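Local coordinates for unknown protein (Galdieria sulphuraria, PDB 2NYI), which is of unknown function but carries tandem ACT domains, a fold that commonly binds small regulatory ligands such as amino acids, at the interface of chains A and B. Residues are numbered along the deposited sequence; one frame, centred on the assembly and turned at random. Chains: chain A/B, unknown protein.

Contact 1: the interface of chains A and B. Residues chain A 20, 23-24, 27; chain B 108, 111-112.
The imidazole of A:His20 has B:Ala112 over one face, the CA of the alanine standing 3.8 Å from the ring centroid in a CH-pi contact. At its edge, in the ring plane, lie the carboxylate oxygen OE2 of B:Glu108 and the hydroxyl OG1 of B:Thr111. The edge contact with the glutamate is a hydrogen bond: NE2 of A:His20 donates to OE2 of B:Glu108 over 2.7 Å, fairly straight at 158° at the hydrogen. The acceptor lies almost in the ring plane, whereas the carboxylate is approached from above its own plane, the two planes being turned 53° apart. OE2 of B:Glu108 also faces the edge of the A:Trp24 indole, 3.8 Å from CD1. The glutamate runs alongside both aromatic side chains: CG of B:Glu108, anti to the backbone N (chi1 -168°), rests 3.7 Å from CA of A:Trp24, and the bend at chi2 then turns the carboxylate toward the histidine. OE1 of B:Glu108 lies 2.7 Å from a water that also meets NZ of A:Lys27; the nearby lysine, not in direct contact, may favour the ionised carboxylate. CB of A:Ser23 packs on CA of B:Glu108, and OG1 of B:Thr111 lies 3.4 Å from CA of A:His20. An alanine in place of A:His20 would probably leave OE2 of B:Glu108 without its donor and open a gap beside B:Ala112, with the carboxylate freer to turn. The patch is a helix-helix contact: helix 18-28 of chain A, within its ACT domain, packs against helix 106-116 of chain B, and the two-fold symmetry of the interface repeats it with the chains exchanged.

Contact 2: the interface of chains A and B. Residues chain A 32-35; chain B 102, 126-128.
A:Asn32 and B:Asp102 reach toward each other tip to tip across the interface, their amide and carboxylate planes turned 49° apart. The amide nitrogen ND2 of A:Asn32 gives a hydrogen bond of 3.0 Å to OD2 of B:Asp102, entering on the syn lone pair of that oxygen, although the acceptor is tilted out of the amide plane. A water closes the other side of the pair, its oxygen 3.0 Å from OD1 of A:Asn32. The same water also meets OD1 of B:Asp102 and the backbone oxygen of A:Val33. Both polar ends of the asparagine amide are thereby engaged, which should restrain its rotation. A:Glu34 and B:Thr128 instead cross at about a right angle. The threonine hydroxyl, set between its own backbone N and carbonyl carbon (chi1 47°), donates from OG1 of B:Thr128 to the backbone O of A:Glu34 at 2.7 Å, lying in the carbonyl plane on a lone pair with a C=O...OG1 angle of 117°. It also touches the aliphatic stem of the glutamate, OG1 of B:Thr128 lying 3.4 Å from CG of A:Glu34. A:Val33 and B:Thr126 likewise meet nearly at right angles, with CG1 of the valine 3.6 Å from OG1 of B:Thr126. That hydroxyl also binds a second water, through which it is joined to the carbonyl oxygen of A:Val33. Alongside these contacts, A:Ser35 and B:Glu127 form an antiparallel beta bridge. The site thus docks strand 32-41 of chain A against strand 120-130 of chain B, and the loop residue B:Asp102 adds a polar tie at the start of the chain A strand, probably helping to set the register of the two subunits.

Contact 1: the interface of chains A and B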
loop_
_atom_site.group_PDB
_atom_site.type_symbol
_atom_site.label_atom_id
_atom_site.label_comp_id
_atom_site.label_asym_id
_atom_site.label_seq_id
_atom_site.Cartn_x
_atom_site.Cartn_y
_atom_site.Cartn_z
ATOM N N HIS A 20 9.377 9.828 7.571
ATOM C CA HIS A 20 10.316 10.932 7.759
ATOM C C HIS A 20 11.785 10.491 7.745
ATOM O O HIS A 20 12.623 11.123 7.077
ATOM C CB HIS A 20 10.010 11.762 8.999
ATOM C CG HIS A 20 10.993 12.877 9.188
ATOM N ND1 HIS A 20 11.904 12.889 10.217
ATOM C CD2 HIS A 20 11.293 13.941 8.405
ATOM C CE1 HIS A 20 12.683 13.953 10.100
ATOM N NE2 HIS A 20 12.333 14.608 9.009
ATOM N N SER A 23 12.864 9.619 4.257
ATOM C CA SER A 23 12.955 10.816 3.410
ATOM C C SER A 23 14.175 11.648 3.778
ATOM O O SER A 23 14.870 12.180 2.900
ATOM C CB SER A 23 11.687 11.658 3.594
ATOM O OG SER A 23 10.568 10.908 3.150
ATOM N N TRP A 24 14.430 11.765 5.078
ATOM C CA TRP A 24 15.620 12.463 5.547
ATOM C C TRP A 24 16.881 11.798 4.978
ATOM O O TRP A 24 17.796 12.480 4.484
ATOM C CB TRP A 24 15.654 12.510 7.077
ATOM C CG TRP A 24 16.800 13.315 7.555
ATOM C CD1 TRP A 24 16.803 14.652 7.834
ATOM C CD2 TRP A 24 18.151 12.856 7.744
ATOM N NE1 TRP A 24 18.071 15.049 8.215
ATOM C CE2 TRP A 24 18.911 13.967 8.174
ATOM C CE3 TRP A 24 18.784 11.613 7.609
ATOM C CZ2 TRP A 24 20.280 13.875 8.459
ATOM C CZ3 TRP A 24 20.154 11.521 7.898
ATOM C CH2 TRP A 24 20.878 12.648 8.318
ATOM N N LYS A 27 17.310 12.507 1.243
ATOM C CA LYS A 27 17.649 13.934 1.036
ATOM C C LYS A 27 19.132 14.168 1.286
ATOM O O LYS A 27 19.799 14.902 0.538
ATOM C CB LYS A 27 16.805 14.845 1.939
ATOM C CG LYS A 27 17.050 16.334 1.670
ATOM C CD LYS A 27 16.324 17.253 2.647
ATOM C CE LYS A 27 16.642 18.713 2.286
ATOM N NZ LYS A 27 15.731 19.706 2.908
ATOM N N GLU B 108 10.510 15.209 2.854
ATOM C CA GLU B 108 11.156 15.369 4.178
ATOM C C GLU B 108 10.538 16.492 5.015
ATOM O O GLU B 108 10.349 16.318 6.228
ATOM C CB GLU B 108 12.679 15.558 4.068
ATOM C CG GLU B 108 13.450 15.437 5.410
ATOM C CD GLU B 108 13.362 16.690 6.312
ATOM O OE1 GLU B 108 13.153 17.802 5.790
ATOM O OE2 GLU B 108 13.487 16.547 7.549
ATOM N N THR B 111 6.760 15.498 6.055
ATOM C CA THR B 111 6.825 14.430 7.038
ATOM C C THR B 111 7.538 14.847 8.343
ATOM O O THR B 111 7.217 14.335 9.431
ATOM C CB THR B 111 7.393 13.121 6.434
ATOM O OG1 THR B 111 8.734 13.326 5.983
ATOM C CG2 THR B 111 6.513 12.652 5.225
ATOM N N ALA B 112 8.475 15.799 8.256
ATOM C CA ALA B 112 9.086 16.336 9.488
ATOM C C ALA B 112 8.029 16.965 10.392
ATOM O O ALA B 112 8.027 16.734 11.595
ATOM C CB ALA B 112 10.190 17.362 9.159
HETATM O O HOH W 1 13.250 19.257 3.469
#

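Contact 2: the interface of chains A and B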
loop_
_atom_site.group_PDB
_atom_site.type_symbol
_atom_site.label_atom_id
_atom_site.label_comp_id
_atom_site.label_asym_id
_atom_site.label_seq_id
_atom_site.Cartn_x
_atom_site.Cartn_y
_atom_site.Cartn_z
ATOM N N ASN A 32 16.307 11.554 -5.124
ATOM C CA ASN A 32 14.946 12.111 -5.203
ATOM C C ASN A 32 13.895 11.005 -5.258
ATOM O O ASN A 32 14.088 9.990 -5.912
ATOM C CB ASN A 32 14.770 13.064 -6.411
ATOM C CG ASN A 32 13.440 13.887 -6.347
ATOM O OD1 ASN A 32 13.163 14.572 -5.347
ATOM N ND2 ASN A 32 12.622 13.817 -7.430
ATOM N N VAL A 33 12.792 11.219 -4.564
ATOM C CA VAL A 33 11.643 10.322 -4.642
ATOM C C VAL A 33 10.875 10.635 -5.944
ATOM O O VAL A 33 10.333 11.730 -6.077
ATOM C CB VAL A 33 10.728 10.498 -3.398
ATOM C CG1 VAL A 33 9.444 9.721 -3.551
ATOM C CG2 VAL A 33 11.471 10.074 -2.101
ATOM N N GLU A 34 10.856 9.701 -6.901
ATOM C CA GLU A 34 10.029 9.843 -8.115
ATOM C C GLU A 34 8.559 9.507 -7.799
ATOM O O GLU A 34 7.630 10.205 -8.211
ATOM C CB GLU A 34 10.540 8.951 -9.249
ATOM C CG GLU A 34 9.601 8.891 -10.475
ATOM C CD GLU A 34 10.097 7.995 -11.641
ATOM O OE1 GLU A 34 11.261 7.514 -11.621
ATOM O OE2 GLU A 34 9.297 7.778 -12.586
ATOM N N SER A 35 8.347 8.410 -7.085
ATOM C CA SER A 35 6.984 8.009 -6.712
ATOM C C SER A 35 7.067 7.057 -5.546
ATOM O O SER A 35 8.121 6.478 -5.303
ATOM C CB SER A 35 6.262 7.353 -7.893
ATOM O OG SER A 35 7.025 6.264 -8.372
ATOM N N ASP B 102 8.236 20.143 -8.323
ATOM C CA ASP B 102 9.029 19.158 -7.602
ATOM C C ASP B 102 10.356 19.780 -7.136
ATOM O O ASP B 102 10.922 20.630 -7.818
ATOM C CB ASP B 102 9.279 17.912 -8.460
ATOM C CG ASP B 102 9.857 16.755 -7.656
ATOM O OD1 ASP B 102 9.417 16.540 -6.496
ATOM O OD2 ASP B 102 10.745 16.047 -8.183
ATOM N N THR B 126 2.939 9.230 -3.438
ATOM C CA THR B 126 3.470 10.412 -4.127
ATOM C C THR B 126 3.735 10.071 -5.592
ATOM O O THR B 126 3.933 8.902 -5.953
ATOM C CB THR B 126 4.774 10.959 -3.479
ATOM O OG1 THR B 126 5.849 10.065 -3.760
ATOM C CG2 THR B 126 4.622 11.119 -1.933
ATOM N N GLU B 127 3.726 11.098 -6.433
ATOM C CA GLU B 127 4.084 10.922 -7.843
ATOM C C GLU B 127 4.745 12.177 -8.353
ATOM O O GLU B 127 4.525 13.269 -7.818
ATOM C CB GLU B 127 2.862 10.586 -8.700
ATOM C CG GLU B 127 1.792 11.652 -8.726
ATOM C CD GLU B 127 0.570 11.248 -9.564
ATOM O OE1 GLU B 127 0.682 10.297 -10.389
ATOM O OE2 GLU B 127 -0.493 11.891 -9.396
ATOM N N THR B 128 5.537 12.022 -9.400
ATOM C CA THR B 128 6.104 13.177 -10.096
ATOM C C THR B 128 5.707 13.048 -11.572
ATOM O O THR B 128 5.675 11.931 -12.125
ATOM C CB THR B 128 7.644 13.254 -9.962
ATOM O OG1 THR B 128 8.200 11.956 -10.233
ATOM C CG2 THR B 128 8.049 13.717 -8.559
HETATM O O HOH W 2 7.204 11.609 -5.699
HETATM O O HOH W 3 10.184 14.700 -4.909
#

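Contact 1 and contact 2 are centred about 13 Å apart, measured between the centres of their C-alpha atoms, and share no residue. They involve consecutive elements of chain A, helix 18-28 and then strand 32-41, meeting helix 106-116 and strand 120-130 of chain B, with the loop before helix 106-116, which carries B:Asp102, also taking part in contact 2. The N-terminal ACT region of one chain is thus engaged through both a helix and a strand by a later segment of the other. The two-fold repeats both contacts, consistent with a dimer, although the structure alone does not prove that this pairing is biological.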